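Local coordinates for alginate biosynthesis protein AlgX (Pseudomonas aeruginosa, PDB 4KNC) that takes part in O-acetylation of the exopolysaccharide alginate, probably as the acetyltransferase, and protects the polymer from degradation as it crosses the periplasm, at residues L81-Q86 and L294-A299. Residues are numbered along the deposited sequence; the frame is centred on the assembly and turned at random.
Sequences LVVVYQ and LIWEFA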
ATOM      1  N   LEU A  81      -9.972   2.058 -10.327  1.00 42.33           N
ATOM      2  CA  LEU A  81      -9.355   1.906  -9.015  1.00 36.41           C
ATOM      3  C   LEU A  81     -10.383   1.685  -7.893  1.00 37.97           C
ATOM      4  O   LEU A  81     -11.348   2.438  -7.761  1.00 33.03           O
ATOM      5  CB  LEU A  81      -8.464   3.117  -8.696  1.00 41.88           C
ATOM      6  CG  LEU A  81      -7.674   3.062  -7.379  1.00 34.04           C
ATOM      7  CD1 LEU A  81      -6.700   1.898  -7.387  1.00 29.67           C
ATOM      8  CD2 LEU A  81      -6.936   4.368  -7.142  1.00 33.51           C
ATOM      9  N   VAL A  82     -10.165   0.640  -7.098  1.00 30.20           N
ATOM     10  CA  VAL A  82     -10.951   0.392  -5.902  1.00 26.15           C
ATOM     11  C   VAL A  82     -10.033   0.521  -4.688  1.00 34.52           C
ATOM     12  O   VAL A  82      -8.982  -0.123  -4.639  1.00 35.98           O
ATOM     13  CB  VAL A  82     -11.553  -1.032  -5.927  1.00 31.21           C
ATOM     14  CG1 VAL A  82     -12.211  -1.372  -4.593  1.00 33.40           C
ATOM     15  CG2 VAL A  82     -12.552  -1.172  -7.070  1.00 32.05           C
ATOM     16  N   VAL A  83     -10.405   1.357  -3.717  1.00 29.88           N
ATOM     17  CA  VAL A  83      -9.613   1.456  -2.487  1.00 33.66           C
ATOM     18  C   VAL A  83     -10.315   0.764  -1.312  1.00 39.77           C
ATOM     19  O   VAL A  83     -11.491   1.012  -1.021  1.00 34.67           O
ATOM     20  CB  VAL A  83      -9.194   2.928  -2.120  1.00 32.49           C
ATOM     21  CG1 VAL A  83      -8.825   3.043  -0.652  1.00 26.37           C
ATOM     22  CG2 VAL A  83      -8.016   3.405  -2.976  1.00 26.79           C
ATOM     23  N   VAL A  84      -9.590  -0.143  -0.668  1.00 36.13           N
ATOM     24  CA  VAL A  84     -10.063  -0.769   0.550  1.00 24.31           C
ATOM     25  C   VAL A  84      -9.408  -0.060   1.728  1.00 36.03           C
ATOM     26  O   VAL A  84      -8.225  -0.259   2.013  1.00 32.18           O
ATOM     27  CB  VAL A  84      -9.747  -2.256   0.561  1.00 33.37           C
ATOM     28  CG1 VAL A  84      -9.972  -2.836   1.971  1.00 23.78           C
ATOM     29  CG2 VAL A  84     -10.630  -2.976  -0.489  1.00 30.32           C
ATOM     30  N   TYR A  85     -10.179   0.798   2.383  1.00 26.71           N
ATOM     31  CA  TYR A  85      -9.694   1.635   3.468  1.00 27.77           C
ATOM     32  C   TYR A  85     -10.041   0.919   4.765  1.00 28.50           C
ATOM     33  O   TYR A  85     -11.138   1.090   5.303  1.00 29.73           O
ATOM     34  CB  TYR A  85     -10.414   2.982   3.398  1.00 33.40           C
ATOM     35  CG  TYR A  85      -9.815   4.146   4.183  1.00 40.01           C
ATOM     36  CD1 TYR A  85      -8.465   4.497   4.060  1.00 38.87           C
ATOM     37  CD2 TYR A  85     -10.621   4.933   5.004  1.00 25.31           C
ATOM     38  CE1 TYR A  85      -7.938   5.593   4.751  1.00 25.38           C
ATOM     39  CE2 TYR A  85     -10.104   6.027   5.699  1.00 25.63           C
ATOM     40  CZ  TYR A  85      -8.768   6.344   5.572  1.00 29.57           C
ATOM     41  OH  TYR A  85      -8.278   7.419   6.264  1.00 37.29           O
ATOM     42  N   GLN A  86      -9.120   0.085   5.242  1.00 26.35           N
ATOM     43  CA  GLN A  86      -9.412  -0.807   6.369  1.00 23.56           C
ATOM     44  C   GLN A  86      -9.821   0.004   7.608  1.00 29.70           C
ATOM     45  O   GLN A  86      -9.121   0.919   8.026  1.00 29.26           O
ATOM     46  CB  GLN A  86      -8.199  -1.696   6.679  1.00 27.39           C
ATOM     47  CG  GLN A  86      -8.547  -2.947   7.505  1.00 27.55           C
ATOM     48  CD  GLN A  86      -7.301  -3.676   8.026  1.00 35.59           C
ATOM     49  OE1 GLN A  86      -6.261  -3.056   8.272  1.00 27.42           O
ATOM     50  NE2 GLN A  86      -7.407  -4.995   8.188  1.00 29.36           N
ATOM     51  N   LEU A 294      -8.071  -2.552 -10.371  1.00 29.99           N
ATOM     52  CA  LEU A 294      -6.971  -2.591  -9.420  1.00 36.37           C
ATOM     53  C   LEU A 294      -7.534  -2.317  -8.034  1.00 30.80           C
ATOM     54  O   LEU A 294      -8.106  -1.250  -7.791  1.00 29.06           O
ATOM     55  CB  LEU A 294      -5.921  -1.529  -9.777  1.00 30.52           C
ATOM     56  CG  LEU A 294      -4.703  -1.375  -8.854  1.00 35.42           C
ATOM     57  CD1 LEU A 294      -3.899  -2.663  -8.789  1.00 28.32           C
ATOM     58  CD2 LEU A 294      -3.825  -0.225  -9.336  1.00 37.60           C
ATOM     59  N   ILE A 295      -7.398  -3.283  -7.137  1.00 26.20           N
ATOM     60  CA  ILE A 295      -7.846  -3.110  -5.761  1.00 27.74           C
ATOM     61  C   ILE A 295      -6.658  -2.753  -4.852  1.00 30.91           C
ATOM     62  O   ILE A 295      -5.634  -3.429  -4.860  1.00 30.11           O
ATOM     63  CB  ILE A 295      -8.493  -4.402  -5.232  1.00 33.63           C
ATOM     64  CG1 ILE A 295      -9.633  -4.849  -6.147  1.00 35.19           C
ATOM     65  CG2 ILE A 295      -9.006  -4.214  -3.804  1.00 24.90           C
ATOM     66  CD1 ILE A 295     -10.115  -6.240  -5.812  1.00 33.75           C
ATOM     67  N   TRP A 296      -6.810  -1.709  -4.050  1.00 27.68           N
ATOM     68  CA  TRP A 296      -5.698  -1.194  -3.266  1.00 29.53           C
ATOM     69  C   TRP A 296      -6.085  -1.120  -1.801  1.00 31.48           C
ATOM     70  O   TRP A 296      -6.949  -0.341  -1.419  1.00 31.89           O
ATOM     71  CB  TRP A 296      -5.283   0.181  -3.805  1.00 26.43           C
ATOM     72  CG  TRP A 296      -4.080   0.809  -3.140  1.00 35.44           C
ATOM     73  CD1 TRP A 296      -3.178   0.211  -2.295  1.00 35.37           C
ATOM     74  CD2 TRP A 296      -3.672   2.175  -3.257  1.00 30.89           C
ATOM     75  NE1 TRP A 296      -2.222   1.131  -1.893  1.00 34.06           N
ATOM     76  CE2 TRP A 296      -2.513   2.341  -2.462  1.00 37.98           C
ATOM     77  CE3 TRP A 296      -4.179   3.277  -3.946  1.00 33.07           C
ATOM     78  CZ2 TRP A 296      -1.856   3.565  -2.352  1.00 39.78           C
ATOM     79  CZ3 TRP A 296      -3.520   4.494  -3.840  1.00 36.24           C
ATOM     80  CH2 TRP A 296      -2.375   4.625  -3.052  1.00 37.43           C
ATOM     81  N   GLU A 297      -5.429  -1.945  -0.988  1.00 28.38           N
ATOM     82  CA  GLU A 297      -5.768  -2.099   0.420  1.00 28.77           C
ATOM     83  C   GLU A 297      -4.688  -1.525   1.345  1.00 34.49           C
ATOM     84  O   GLU A 297      -3.505  -1.845   1.210  1.00 34.26           O
ATOM     85  CB  GLU A 297      -6.002  -3.581   0.739  1.00 23.78           C
ATOM     86  CG  GLU A 297      -6.035  -3.905   2.237  1.00 24.88           C
ATOM     87  CD  GLU A 297      -4.645  -4.272   2.808  1.00 35.78           C
ATOM     88  OE1 GLU A 297      -4.232  -3.633   3.801  1.00 29.72           O
ATOM     89  OE2 GLU A 297      -3.972  -5.189   2.274  1.00 37.41           O
ATOM     90  N   PHE A 298      -5.110  -0.678   2.281  1.00 33.38           N
ATOM     91  CA  PHE A 298      -4.226  -0.137   3.314  1.00 30.43           C
ATOM     92  C   PHE A 298      -5.054   0.379   4.493  1.00 34.71           C
ATOM     93  O   PHE A 298      -6.278   0.519   4.386  1.00 31.88           O
ATOM     94  CB  PHE A 298      -3.334   0.972   2.747  1.00 26.51           C
ATOM     95  CG  PHE A 298      -4.089   2.069   2.050  1.00 25.30           C
ATOM     96  CD1 PHE A 298      -4.402   1.966   0.700  1.00 27.39           C
ATOM     97  CD2 PHE A 298      -4.491   3.208   2.744  1.00 27.84           C
ATOM     98  CE1 PHE A 298      -5.114   2.974   0.044  1.00 28.55           C
ATOM     99  CE2 PHE A 298      -5.199   4.223   2.099  1.00 28.89           C
ATOM    100  CZ  PHE A 298      -5.511   4.102   0.741  1.00 27.75           C
ATOM    101  N   ALA A 299      -4.388   0.675   5.605  1.00 28.27           N
ATOM    102  CA  ALA A 299      -5.063   1.141   6.806  1.00 26.94           C
ATOM    103  C   ALA A 299      -5.006   2.659   6.997  1.00 33.87           C
ATOM    104  O   ALA A 299      -4.449   3.391   6.183  1.00 34.35           O
ATOM    105  CB  ALA A 299      -4.514   0.425   8.046  1.00 30.83           C
TER
HETATM  106  O   HOH W   1      -4.327  -2.644   6.615  1.00 50.46           O
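Val-83 pushes CG1 obliquely against the Phe-298 ring, 3.7 Å from CZ, while its other methyl, CG2, sits 4.0 Å from CE3 of Trp-296, so one valine touches both aromatics of the neighbouring strand. Phe-298 has CG between its backbone N and carbonyl carbon (chi1 54°), and its ring runs back along the strand until CE1 stands 3.6 Å above the plane of the Trp-296 ring, over its centre. Across the Phe-298 ring, rim atom CE2 meets the Tyr-85 ring at its edge, near its plane, 3.8 Å from CD1. Phe-121 of helix 107-123 packs against this cluster, and Leu-81 continues it, with CD1 beside CD2 of Leu-294. These are two parallel strands of the sheet in the SGNH hydrolase-like domain: 80-85 is one of its two outermost strands within the chain, and 293-298 also pairs with 237-240. Five backbone hydrogen bonds join them, from Val-82 N to Leu-294 O through to Gln-86 N to Phe-298 O. On the opposite face of the sheet the Val-84 side chain crosses that of Ile-295, CG2 to CG2 at 3.9 Å, and CB of Val-84 lies against CB of Glu-297. Towards the C-terminal ends of the strands, one water donates to both Gln-86 OE1 (2.6 Å) and Glu-297 OE1. Gln-86 NE2 bonds to Asn-244, and the Glu-297 carboxylate to Thr-242 and Ser-245, which bracket Ser-243, the inferred nucleophile, in sequence; the Gln-86 side chain is about 6 Å from that of His-150, the inferred proton acceptor.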